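Local coordinates for protein N-(5'-phosphoribosyl)anthranilate isomerase (Jonesia denitrificans, PDB 4WUI) that probably catalyses the isomerisation of N-(5-phospho-beta-D-ribosyl)anthranilate to 1-(2-carboxyphenylamino)-1-deoxy-D-ribulose 5-phosphate, the third step of tryptophan synthesis from chorismate, at residues A[195-198]-A[199-203]; A[181-184]-A[185-189]. All coordinates share one frame; numbering follows the deposited sequence.

Contact 1: residues A[195-198]-A[199-203]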
ATOM      1  N   ALA A 195      -5.185 -12.644  10.113  1.00 10.35           N
ATOM      2  CA  ALA A 195      -3.961 -13.444  10.287  1.00 10.64           C
ATOM      3  C   ALA A 195      -2.719 -12.618   9.947  1.00 10.09           C
ATOM      4  O   ALA A 195      -1.689 -12.711  10.629  1.00 10.34           O
ATOM      5  CB  ALA A 195      -4.019 -14.681   9.421  1.00 11.44           C
ATOM      6  N   PHE A 196      -2.793 -11.841   8.876  1.00  9.76           N
ATOM      7  CA  PHE A 196      -1.683 -11.006   8.462  1.00  9.36           C
ATOM      8  C   PHE A 196      -1.298 -10.036   9.562  1.00  9.28           C
ATOM      9  O   PHE A 196      -0.118  -9.881   9.902  1.00  9.40           O
ATOM     10  CB  PHE A 196      -2.058 -10.233   7.193  1.00  9.33           C
ATOM     11  CG  PHE A 196      -0.933  -9.426   6.630  1.00  8.92           C
ATOM     12  CD1 PHE A 196      -0.025 -10.010   5.758  1.00  9.24           C
ATOM     13  CD2 PHE A 196      -0.718  -8.111   7.006  1.00  9.54           C
ATOM     14  CE1 PHE A 196       1.023  -9.288   5.239  1.00  9.73           C
ATOM     15  CE2 PHE A 196       0.347  -7.392   6.477  1.00  9.94           C
ATOM     16  CZ  PHE A 196       1.210  -7.991   5.600  1.00 10.01           C
ATOM     17  N   VAL A 197      -2.290  -9.345  10.114  1.00  9.37           N
ATOM     18  CA  VAL A 197      -2.034  -8.362  11.137  1.00  9.73           C
ATOM     19  C   VAL A 197      -1.474  -9.041  12.398  1.00 10.12           C
ATOM     20  O   VAL A 197      -0.552  -8.525  13.040  1.00 10.95           O
ATOM     21  CB  VAL A 197      -3.266  -7.508  11.393  1.00 10.76           C
ATOM     22  CG1 VAL A 197      -3.050  -6.596  12.570  1.00 12.23           C
ATOM     23  CG2 VAL A 197      -3.631  -6.712  10.132  1.00 11.17           C
ATOM     24  N   GLN A 198      -2.039 -10.190  12.773  1.00 10.06           N
ATOM     25  CA  GLN A 198      -1.538 -10.910  13.932  1.00 10.68           C
ATOM     26  C   GLN A 198      -0.069 -11.269  13.742  1.00 10.48           C
ATOM     27  O   GLN A 198       0.755 -11.075  14.631  1.00 11.30           O
ATOM     28  CB  GLN A 198      -2.352 -12.167  14.172  1.00 11.79           C
ATOM     29  CG  GLN A 198      -1.856 -12.964  15.361  1.00 14.48           C
ATOM     30  CD  GLN A 198      -2.738 -14.151  15.630  1.00 17.62           C
ATOM     31  OE1 GLN A 198      -3.940 -13.997  15.825  1.00 20.31           O
ATOM     32  NE2 GLN A 198      -2.160 -15.335  15.655  1.00 18.96           N
ATOM     33  N   ALA A 199       0.274 -11.815  12.599  1.00  9.98           N
ATOM     34  CA  ALA A 199       1.645 -12.209  12.317  1.00 10.08           C
ATOM     35  C   ALA A 199       2.582 -10.998  12.345  1.00 10.97           C
ATOM     36  O   ALA A 199       3.690 -11.053  12.908  1.00 11.73           O
ATOM     37  CB  ALA A 199       1.740 -12.918  10.972  1.00 10.47           C
ATOM     38  N   ALA A 200       2.148  -9.897  11.735  1.00 10.39           N
ATOM     39  CA  ALA A 200       2.982  -8.704  11.606  1.00 11.28           C
ATOM     40  C   ALA A 200       3.211  -8.062  12.989  1.00 12.76           C
ATOM     41  O   ALA A 200       4.329  -7.666  13.318  1.00 14.45           O
ATOM     42  CB  ALA A 200       2.342  -7.726  10.660  1.00 11.15           C
ATOM     43  N   ARG A 201       2.155  -7.912  13.781  1.00 13.86           N
ATOM     44  CA  ARG A 201       2.264  -7.261  15.080  1.00 15.19           C
ATOM     45  C   ARG A 201       2.916  -8.139  16.115  1.00 15.80           C
ATOM     46  O   ARG A 201       3.439  -7.647  17.121  1.00 17.04           O
ATOM     47  CB  ARG A 201       0.906  -6.836  15.579  1.00 16.40           C
ATOM     48  CG  ARG A 201       0.463  -5.665  14.826  1.00 17.71           C
ATOM     49  CD  ARG A 201      -0.686  -4.966  15.511  1.00 18.29           C
ATOM     50  NE  ARG A 201      -1.005  -3.801  14.716  1.00 18.22           N
ATOM     51  CZ  ARG A 201      -2.225  -3.434  14.359  1.00 17.37           C
ATOM     52  NH1 ARG A 201      -3.336  -4.076  14.775  1.00 16.74           N
ATOM     53  NH2 ARG A 201      -2.328  -2.369  13.591  1.00 18.17           N
ATOM     54  N   GLY A 202       2.904  -9.435  15.884  1.00 15.95           N
ATOM     55  CA  GLY A 202       3.495 -10.354  16.817  1.00 17.06           C
ATOM     56  C   GLY A 202       4.988 -10.260  16.828  1.00 17.77           C
ATOM     57  O   GLY A 202       5.598 -10.768  17.751  1.00 19.16           O
ATOM     58  N   VAL A 203       5.590  -9.606  15.834  1.00 17.26           N
ATOM     59  CA  VAL A 203       7.038  -9.435  15.811  1.00 18.67           C
ATOM     60  C   VAL A 203       7.430  -8.511  16.945  1.00 22.03           C
ATOM     61  O   VAL A 203       8.274  -8.869  17.754  1.00 23.23           O
ATOM     62  CB  VAL A 203       7.548  -8.909  14.447  1.00 18.27           C
ATOM     63  CG1 VAL A 203       9.068  -8.663  14.505  1.00 18.34           C
ATOM     64  CG2 VAL A 203       7.182  -9.871  13.329  1.00 17.85           C
TER
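Val197 and Arg201, one turn apart on helix 190-204, lie side by side and point the same way. From its root the arginine hugs the turn before it: Arg201 CB sits 3.4 Å from Val197 O, the carbonyl that also accepts the Arg201 backbone N, and CG keeps nearly the same distance. With CG anti to its own carbonyl carbon (chi1 -74°) and the chain extended on to NE, CD and NE pass near the valine methyl CG1, and the guanidinium ends with that methyl over one face, Arg201 NH1 being 3.4 Å from Val197 CG1. The tip finds its polar partners beyond the helix, NH1 bonding to the carbonyl of Ala23 and NH2 to that of His24. With an alanine here, the carbonyls of Ala23 and His24 are likely to lose their guanidinium donors, and the CG1 methyl of Val197 its cover.

Four successive i to i+4 bonds carry the backbone. Three are of even length, among them Arg201 N to Val197 O at 2.9 Å, whereas Gly202 N meets Gln198 O at a more bent angle of 134°. On another side of the helix, Phe196, Ala199 and Ala200 pack against helix 163-170, and the phenyl ring also reaches strand 174-177. The last helix of the TIM barrel is thus fastened by apolar packing on one side and, through Arg201, by guanidinium hydrogen bonds to the 23-24 carbonyls on another.

Contact 2: residues A[181-184]-A[185-189]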
ATOM      1  N   VAL A 181      -3.698 -11.375   0.935  1.00  9.68           N
ATOM      2  CA  VAL A 181      -4.871 -11.452   1.803  1.00 10.14           C
ATOM      3  C   VAL A 181      -6.172 -11.601   1.015  1.00 10.62           C
ATOM      4  O   VAL A 181      -7.241 -11.294   1.515  1.00 11.58           O
ATOM      5  CB  VAL A 181      -4.949 -10.294   2.835  1.00 10.89           C
ATOM      6  CG1 VAL A 181      -3.789 -10.403   3.823  1.00 11.69           C
ATOM      7  CG2 VAL A 181      -4.973  -8.920   2.186  1.00 10.68           C
ATOM      8  N   GLU A 182      -6.064 -12.107  -0.208  1.00 10.57           N
ATOM      9  CA  GLU A 182      -7.206 -12.350  -1.077  1.00 11.10           C
ATOM     10  C   GLU A 182      -7.598 -13.807  -1.104  1.00 11.94           C
ATOM     11  O   GLU A 182      -6.765 -14.688  -1.074  1.00 13.28           O
ATOM     12  CB  GLU A 182      -6.883 -11.943  -2.513  1.00 10.75           C
ATOM     13  CG  GLU A 182      -6.891 -10.449  -2.672  1.00 10.57           C
ATOM     14  CD  GLU A 182      -6.611  -9.940  -4.066  1.00 10.72           C
ATOM     15  OE1 GLU A 182      -6.039 -10.682  -4.888  1.00 12.28           O
ATOM     16  OE2 GLU A 182      -6.991  -8.774  -4.357  1.00 11.54           O
ATOM     17  N   SER A 183      -8.897 -14.048  -1.242  1.00 12.35           N
ATOM     18  CA  SER A 183      -9.407 -15.351  -1.635  1.00 13.45           C
ATOM     19  C   SER A 183      -9.533 -15.475  -3.158  1.00 13.80           C
ATOM     20  O   SER A 183      -9.560 -16.579  -3.690  1.00 15.74           O
ATOM     21  CB  SER A 183     -10.769 -15.607  -0.987  1.00 14.83           C
ATOM     22  OG  SER A 183     -11.693 -14.588  -1.284  1.00 15.77           O
ATOM     23  N   ALA A 184      -9.627 -14.350  -3.851  1.00 13.66           N
ATOM     24  CA  ALA A 184      -9.660 -14.284  -5.309  1.00 14.58           C
ATOM     25  C   ALA A 184      -9.277 -12.846  -5.642  1.00 14.79           C
ATOM     26  O   ALA A 184      -9.357 -11.976  -4.793  1.00 14.34           O
ATOM     27  CB  ALA A 184     -11.075 -14.610  -5.826  1.00 15.50           C
ATOM     28  N   PRO A 185      -8.874 -12.556  -6.890  1.00 16.35           N
ATOM     29  CA  PRO A 185      -8.479 -11.177  -7.199  1.00 16.62           C
ATOM     30  C   PRO A 185      -9.626 -10.226  -6.978  1.00 16.14           C
ATOM     31  O   PRO A 185     -10.744 -10.461  -7.449  1.00 15.95           O
ATOM     32  CB  PRO A 185      -8.060 -11.248  -8.663  1.00 18.19           C
ATOM     33  CG  PRO A 185      -7.625 -12.681  -8.836  1.00 18.65           C
ATOM     34  CD  PRO A 185      -8.572 -13.477  -7.988  1.00 18.07           C
ATOM     35  N   GLY A 186      -9.342  -9.184  -6.216  1.00 15.58           N
ATOM     36  CA  GLY A 186     -10.329  -8.214  -5.861  1.00 16.27           C
ATOM     37  C   GLY A 186     -11.265  -8.683  -4.792  1.00 16.09           C
ATOM     38  O   GLY A 186     -12.260  -7.996  -4.589  1.00 18.75           O
ATOM     39  N   VAL A 187     -11.010  -9.835  -4.142  1.00 14.40           N
ATOM     40  CA  VAL A 187     -11.865 -10.275  -3.052  1.00 13.31           C
ATOM     41  C   VAL A 187     -10.988 -10.473  -1.808  1.00 12.42           C
ATOM     42  O   VAL A 187     -10.275 -11.474  -1.680  1.00 13.10           O
ATOM     43  CB  VAL A 187     -12.626 -11.570  -3.373  1.00 13.57           C
ATOM     44  CG1 VAL A 187     -13.600 -11.880  -2.258  1.00 14.35           C
ATOM     45  CG2 VAL A 187     -13.353 -11.445  -4.729  1.00 13.52           C
ATOM     46  N   LYS A 188     -11.021  -9.507  -0.894  1.00 11.54           N
ATOM     47  CA  LYS A 188     -10.226  -9.617   0.329  1.00 11.92           C
ATOM     48  C   LYS A 188     -10.912 -10.585   1.284  1.00 12.65           C
ATOM     49  O   LYS A 188     -12.140 -10.605   1.416  1.00 14.73           O
ATOM     50  CB  LYS A 188      -9.973  -8.261   0.962  1.00 11.48           C
ATOM     51  CG  LYS A 188      -8.575  -7.742   0.682  1.00 10.68           C
ATOM     52  CD  LYS A 188      -8.332  -7.453  -0.783  1.00  9.81           C
ATOM     53  CE  LYS A 188      -6.887  -7.089  -1.051  1.00  9.82           C
ATOM     54  NZ  LYS A 188      -6.665  -6.760  -2.471  1.00  9.56           N
ATOM     55  N   ASP A 189     -10.097 -11.382   1.966  0.53 12.25           N
ATOM     56  CA  ASP A 189     -10.544 -12.454   2.845  0.53 12.62           C
ATOM     57  C   ASP A 189     -10.371 -11.995   4.295  0.53 12.20           C
ATOM     58  O   ASP A 189      -9.237 -11.833   4.740  0.53 11.83           O
ATOM     59  CB  ASP A 189      -9.662 -13.680   2.555  0.53 13.89           C
ATOM     60  CG  ASP A 189     -10.058 -14.910   3.360  0.53 15.64           C
ATOM     61  OD1 ASP A 189     -10.642 -14.760   4.448  0.53 16.08           O
ATOM     62  OD2 ASP A 189      -9.802 -16.053   2.907  0.53 16.96           O
TER
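Glu182 and Lys188 cross within a tight beta hairpin, joined by a salt bridge of 2.8 Å from Lys188 NZ to Glu182 OE2. The ammonium comes to the anti side of that oxygen, 34° out of the carboxylate plane. From the opposite face the backbone N of Gly186 adds a hydrogen bond of 3.0 Å to the same Glu182 OE2, so one oxygen is gripped by two donors. Glu182 OE1 makes a salt bridge to Arg38, which leaves both ends of the carboxylate engaged, and Lys188 NZ also has hydrogen-bond partners in the carbonyls of Cys9 and Gly10 and in Ser178 OG.

Backbone bonds close the hairpin. A type II turn runs from Ala184 to Val187, with Val187 N 2.8 Å from Ala184 O and Gly186 at positive phi (77°). Further along, Ser183 N donates to Val187 O at 3.0 Å, and Asp189 N to Val181 O at 2.9 Å. The register slips by one residue between the Glu182-Lys188 and Ala184-Val187 pairs, forming a beta bulge.

Apolar contacts are fewer. Val181 CG2 rests 4.1 Å from Lys188 CG, where the lysine chain bends at chi2 (65°), a bend that brings its extended far end across Glu182 to meet OE2. On the other face of the hairpin Ala184 CB approaches Val187 CG2.

Asp189, at the N-cap of helix 190-204, leads the chain from hairpin into helix. The two donors on Glu182 OE2 and the arginine at OE1 would be expected to stabilise the carboxylate as an anion, and the buried pair ties the loop after strand 174-177 to residues 9-10 and 38.

Overall arrangement
Both contacts are partly buried, their centres about 16 and 15 Å from the centre of the chain, and they follow in series: the hairpin of contact 2 leads through Asp189 straight into helix 190-204, which carries contact 1. Their centres are about 18 Å apart, yet they touch where Phe196 CB packs on Val181 CG1. Their chemistry differs with place. In the outer helix the regular backbone bonding is joined by alanine, valine and phenylalanine packing on its neighbours, and within 195-203 the one charged side chain is Arg201. The loop following the eighth barrel strand instead keeps a buried ion pair beneath an exposed turn, and its charges reach the loop after the first strand.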